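Local coordinates for protein iron dependent repressor (Sulfolobus solfataricus, PDB 2X4H) that probably acts as a metal-responsive, DNA-binding transcriptional repressor of the DtxR/MntR family, binding zinc at several sites, at residues Phe49-Val52 with Ser53-Glu56; Arg14-Ser17 with Tyr18-Ile22. All coordinates share one frame; numbering follows the deposited sequence.

Contact 1 of 2, residues Phe49-Val52 with Ser53-Glu56. With ZN (zinc ion), chain L; ZN (zinc ion), chain K.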
loop_
_atom_site.group_PDB
_atom_site.type_symbol
_atom_site.label_atom_id
_atom_site.label_comp_id
_atom_site.label_asym_id
_atom_site.label_seq_id
_atom_site.Cartn_x
_atom_site.Cartn_y
_atom_site.Cartn_z
ATOM N N PHE C 49 -5.062 -1.223 -10.789
ATOM C CA PHE C 49 -4.328 -2.450 -10.441
ATOM C C PHE C 49 -3.406 -2.225 -9.245
ATOM O O PHE C 49 -3.351 -3.043 -8.330
ATOM C CB PHE C 49 -3.491 -2.959 -11.627
ATOM C CG PHE C 49 -2.946 -4.355 -11.432
ATOM C CD1 PHE C 49 -3.479 -5.430 -12.140
ATOM C CD2 PHE C 49 -1.906 -4.596 -10.530
ATOM C CE1 PHE C 49 -2.988 -6.712 -11.965
ATOM C CE2 PHE C 49 -1.404 -5.878 -10.346
ATOM C CZ PHE C 49 -1.944 -6.944 -11.075
ATOM N N GLU C 50 -2.670 -1.123 -9.266
ATOM C CA GLU C 50 -1.749 -0.804 -8.182
ATOM C C GLU C 50 -2.533 -0.612 -6.892
ATOM O O GLU C 50 -2.197 -1.209 -5.870
ATOM C CB GLU C 50 -0.935 0.453 -8.530
ATOM C CG GLU C 50 0.001 0.977 -7.448
ATOM C CD GLU C 50 1.182 0.078 -7.111
ATOM O OE1 GLU C 50 1.637 0.176 -5.960
ATOM O OE2 GLU C 50 1.660 -0.690 -7.958
ATOM N N GLU C 51 -3.592 0.193 -6.940
ATOM C CA GLU C 51 -4.352 0.488 -5.716
ATOM C C GLU C 51 -5.016 -0.777 -5.213
ATOM O O GLU C 51 -4.945 -1.088 -4.025
ATOM C CB GLU C 51 -5.362 1.625 -5.913
ATOM C CG GLU C 51 -6.149 2.046 -4.624
ATOM C CD GLU C 51 -5.247 2.539 -3.506
ATOM O OE1 GLU C 51 -4.051 2.720 -3.737
ATOM O OE2 GLU C 51 -5.700 2.756 -2.372
ATOM N N VAL C 52 -5.611 -1.552 -6.112
ATOM C CA VAL C 52 -6.208 -2.820 -5.694
ATOM C C VAL C 52 -5.228 -3.717 -4.919
ATOM O O VAL C 52 -5.624 -4.342 -3.946
ATOM C CB VAL C 52 -6.901 -3.552 -6.852
ATOM C CG1 VAL C 52 -7.223 -4.994 -6.467
ATOM C CG2 VAL C 52 -8.201 -2.824 -7.223
ATOM N N SER C 53 -3.949 -3.738 -5.273
ATOM C CA SER C 53 -3.010 -4.623 -4.560
ATOM C C SER C 53 -2.711 -4.116 -3.156
ATOM O O SER C 53 -2.561 -4.904 -2.229
ATOM C CB SER C 53 -1.713 -4.906 -5.373
ATOM O OG SER C 53 -0.963 -3.738 -5.573
ATOM N N HIS C 54 -2.697 -2.801 -2.983
ATOM C CA HIS C 54 -2.680 -2.215 -1.637
ATOM C C HIS C 54 -3.925 -2.484 -0.795
ATOM O O HIS C 54 -3.817 -2.695 0.416
ATOM C CB HIS C 54 -2.398 -0.717 -1.712
ATOM C CG HIS C 54 -0.987 -0.412 -2.115
ATOM N ND1 HIS C 54 0.094 -0.888 -1.409
ATOM C CD2 HIS C 54 -0.481 0.307 -3.141
ATOM C CE1 HIS C 54 1.211 -0.475 -1.980
ATOM N NE2 HIS C 54 0.891 0.247 -3.039
ATOM N N LEU C 55 -5.095 -2.474 -1.430
ATOM C CA LEU C 55 -6.349 -2.795 -0.737
ATOM C C LEU C 55 -6.395 -4.275 -0.346
ATOM O O LEU C 55 -6.946 -4.622 0.697
ATOM C CB LEU C 55 -7.571 -2.438 -1.597
ATOM C CG LEU C 55 -7.909 -0.966 -1.860
ATOM C CD1 LEU C 55 -8.950 -0.844 -2.971
ATOM C CD2 LEU C 55 -8.406 -0.289 -0.602
ATOM N N GLU C 56 -5.816 -5.140 -1.186
ATOM C CA GLU C 56 -5.673 -6.565 -0.855
ATOM C C GLU C 56 -4.710 -6.732 0.335
ATOM O O GLU C 56 -4.974 -7.517 1.233
ATOM C CB GLU C 56 -5.247 -7.387 -2.090
ATOM C CG GLU C 56 -5.241 -8.890 -1.864
ATOM C CD GLU C 56 -5.274 -9.719 -3.159
ATOM O OE1 GLU C 56 -4.857 -9.219 -4.226
ATOM O OE2 GLU C 56 -5.721 -10.889 -3.095
HETATM ZN ZN ZN L . 2.001 1.071 -4.437
HETATM ZN ZN ZN K . -4.969 3.053 -0.803
#
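Residues Phe49-Val52 and Ser53-Glu56 are successive turns of one helix, joined by i to i+4 backbone bonds of which Leu55 N to Glu51 O, at 2.9 Å and 157°, is nearly straight. The main side-chain link runs through metal: Glu50 OE1 (1.8 Å) and His54 NE2 (2.0 Å) bind the same zinc ion, whose other ligands are Glu15 and Glu51 of the second subunit. Glu50 swings CG anti to its backbone nitrogen (chi1 176°) and then bends at chi2, which brings OE1 over the next turn to the imidazole; carboxylate and ring planes stand 66° apart. Its OE2 is hydrogen-bonded by Ser12 of the second subunit. Ser53 turns OG back to donate to Glu50 O at 2.8 Å, tilted from the carbonyl plane; the bond from His54 N to that oxygen is weak. With an alanine here, Glu50 O would probably lose its shortest bond and depend on weak backbone donors. Glu51 sends OE2 to a second zinc ion at 1.8 Å, completed by Glu15 and by Glu50 and His54 of the second subunit. The Glu-His pair is thus half of an intersubunit zinc site on helix 45-57, probably the recognition helix of a winged helix-turn-helix.

Contact 2 of 2, residues Arg14-Ser17 with Tyr18-Ile22. With ZN (zinc ion), chain K.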
loop_
_atom_site.group_PDB
_atom_site.type_symbol
_atom_site.label_atom_id
_atom_site.label_comp_id
_atom_site.label_asym_id
_atom_site.label_seq_id
_atom_site.Cartn_x
_atom_site.Cartn_y
_atom_site.Cartn_z
ATOM N N ARG C 14 -10.352 8.178 -0.969
ATOM C CA ARG C 14 -10.231 7.604 -2.301
ATOM C C ARG C 14 -10.454 6.097 -2.284
ATOM O O ARG C 14 -11.095 5.564 -3.178
ATOM C CB ARG C 14 -8.853 7.891 -2.885
ATOM C CG ARG C 14 -8.683 9.330 -3.275
ATOM C CD ARG C 14 -7.201 9.726 -3.254
ATOM N NE ARG C 14 -7.009 11.096 -3.691
ATOM C CZ ARG C 14 -7.238 12.168 -2.931
ATOM N NH1 ARG C 14 -7.649 12.043 -1.677
ATOM N NH2 ARG C 14 -7.044 13.382 -3.426
ATOM N N GLU C 15 -9.920 5.431 -1.264
ATOM C CA GLU C 15 -10.153 4.008 -1.056
ATOM C C GLU C 15 -11.623 3.705 -0.873
ATOM O O GLU C 15 -12.158 2.740 -1.449
ATOM C CB GLU C 15 -9.357 3.506 0.149
ATOM C CG GLU C 15 -7.859 3.277 -0.126
ATOM C CD GLU C 15 -7.043 3.045 1.132
ATOM O OE1 GLU C 15 -7.523 3.354 2.225
ATOM O OE2 GLU C 15 -5.897 2.557 1.059
ATOM N N PHE C 16 -12.291 4.550 -0.088
ATOM C CA PHE C 16 -13.718 4.473 0.066
ATOM C C PHE C 16 -14.455 4.409 -1.278
ATOM O O PHE C 16 -15.312 3.553 -1.466
ATOM C CB PHE C 16 -14.198 5.679 0.869
ATOM C CG PHE C 16 -15.631 5.630 1.246
ATOM C CD1 PHE C 16 -16.114 4.611 2.045
ATOM C CD2 PHE C 16 -16.495 6.652 0.866
ATOM C CE1 PHE C 16 -17.437 4.589 2.436
ATOM C CE2 PHE C 16 -17.820 6.630 1.255
ATOM C CZ PHE C 16 -18.291 5.591 2.031
ATOM N N SER C 17 -14.137 5.329 -2.188
ATOM C CA SER C 17 -14.711 5.325 -3.548
ATOM C C SER C 17 -14.477 4.018 -4.305
ATOM O O SER C 17 -15.374 3.510 -4.975
ATOM C CB SER C 17 -14.150 6.488 -4.367
ATOM O OG SER C 17 -14.764 7.688 -3.963
ATOM N N TYR C 18 -13.254 3.490 -4.210
ATOM C CA TYR C 18 -12.939 2.201 -4.819
ATOM C C TYR C 18 -13.874 1.145 -4.287
ATOM O O TYR C 18 -14.477 0.416 -5.056
ATOM C CB TYR C 18 -11.501 1.769 -4.509
ATOM C CG TYR C 18 -10.464 2.203 -5.503
ATOM C CD1 TYR C 18 -10.072 3.540 -5.600
ATOM C CD2 TYR C 18 -9.821 1.269 -6.315
ATOM C CE1 TYR C 18 -9.097 3.946 -6.513
ATOM C CE2 TYR C 18 -8.842 1.661 -7.219
ATOM C CZ TYR C 18 -8.480 2.995 -7.314
ATOM O OH TYR C 18 -7.510 3.367 -8.216
ATOM N N LEU C 19 -13.988 1.069 -2.964
ATOM C CA LEU C 19 -14.760 0.010 -2.324
ATOM C C LEU C 19 -16.241 0.104 -2.614
ATOM O O LEU C 19 -16.911 -0.924 -2.692
ATOM C CB LEU C 19 -14.562 -0.017 -0.809
ATOM C CG LEU C 19 -13.151 -0.271 -0.278
ATOM C CD1 LEU C 19 -13.212 -0.445 1.225
ATOM C CD2 LEU C 19 -12.476 -1.480 -0.945
ATOM N N LEU C 20 -16.763 1.317 -2.754
ATOM C CA LEU C 20 -18.178 1.480 -3.102
ATOM C C LEU C 20 -18.398 1.066 -4.552
ATOM O O LEU C 20 -19.458 0.551 -4.889
ATOM C CB LEU C 20 -18.654 2.920 -2.884
ATOM C CG LEU C 20 -18.877 3.327 -1.425
ATOM C CD1 LEU C 20 -18.819 4.843 -1.248
ATOM C CD2 LEU C 20 -20.205 2.760 -0.918
ATOM N N THR C 21 -17.399 1.286 -5.406
ATOM C CA THR C 21 -17.509 0.877 -6.804
ATOM C C THR C 21 -17.409 -0.639 -6.955
ATOM O O THR C 21 -18.139 -1.230 -7.731
ATOM C CB THR C 21 -16.435 1.503 -7.666
ATOM O OG1 THR C 21 -16.511 2.927 -7.567
ATOM C CG2 THR C 21 -16.637 1.093 -9.097
ATOM N N ILE C 22 -16.491 -1.252 -6.220
ATOM C CA ILE C 22 -16.370 -2.707 -6.177
ATOM C C ILE C 22 -17.662 -3.338 -5.612
ATOM O O ILE C 22 -18.176 -4.317 -6.162
ATOM C CB ILE C 22 -15.120 -3.135 -5.342
ATOM C CG1 ILE C 22 -13.838 -2.739 -6.065
ATOM C CG2 ILE C 22 -15.125 -4.650 -5.041
ATOM C CD1 ILE C 22 -12.600 -2.790 -5.185
HETATM ZN ZN ZN K . -4.969 3.053 -0.803
#
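Leu20 lays its CD1 methyl over one face of the Phe16 ring, one helical turn back. The methyl carbon lies 3.5 Å from the ring centroid and 24° off the ring normal, a CH-pi contact displaced toward the rim, where Leu20 CD1 comes to 3.2 Å from Phe16 CE2. The two first torsions explain the meeting: Phe16 has CG anti to the backbone nitrogen, beside its carbonyl carbon (chi1 -173°), which leans the ring along the helix toward the following turn, while Leu20 has CG anti to its carbonyl carbon and leans back. Ile78, Leu81 and Ile82 of helix 72-94 also pack on the Phe16 ring.

Tyr18 is set differently. Its ring meets the preceding turn at an edge, where Arg14 O lies near the ring plane, 3.3 Å from Tyr18 CD1, and the side chain packs against Val48, Glu51 and Leu55 of helix 45-57.

Thr21 OG1 folds back to donate to Ser17 O at 2.9 Å. Thr21 N bonds to the same carbonyl at 3.0 Å, and the two donors approach from opposite faces of its plane, so one oxygen is gripped twice.

The Glu15 side chain points away from the following turn, while its carbonyl O accepts Leu19 N. Extended beyond CG, it carries OE2 to the zinc ion at 2.1 Å, while OE1 forms a salt bridge with Lys58 and accepts a hydrogen bond from Ser12 N; this second shell probably helps to fix the rotation of the carboxylate.

Helix 13-27 therefore packs side chains against helices 34-41, 45-57 and 72-94 and presents a metal ligand to the subunit interface, as the first helix of a winged helix-turn-helix domain, as in the DtxR/MntR family.

Contact 2, on helix 13-27, comes first along the chain, and contact 1, on helix 45-57, follows after helix 34-41; their centres are about 11 Å apart within the same winged helix-turn-helix domain. The two helices pack directly: Leu55 CD2 lies 3.6 Å from Glu15 CG, and Glu51 CB is 3.6 Å from Tyr18 OH. One zinc ion is common to both contacts, so the first and third helices of the domain are joined by metal as well as by packing. Because the second subunit completes the site, zinc joins the DNA-binding domains of two subunits in this crystal assembly, through the helix that would be expected to face DNA.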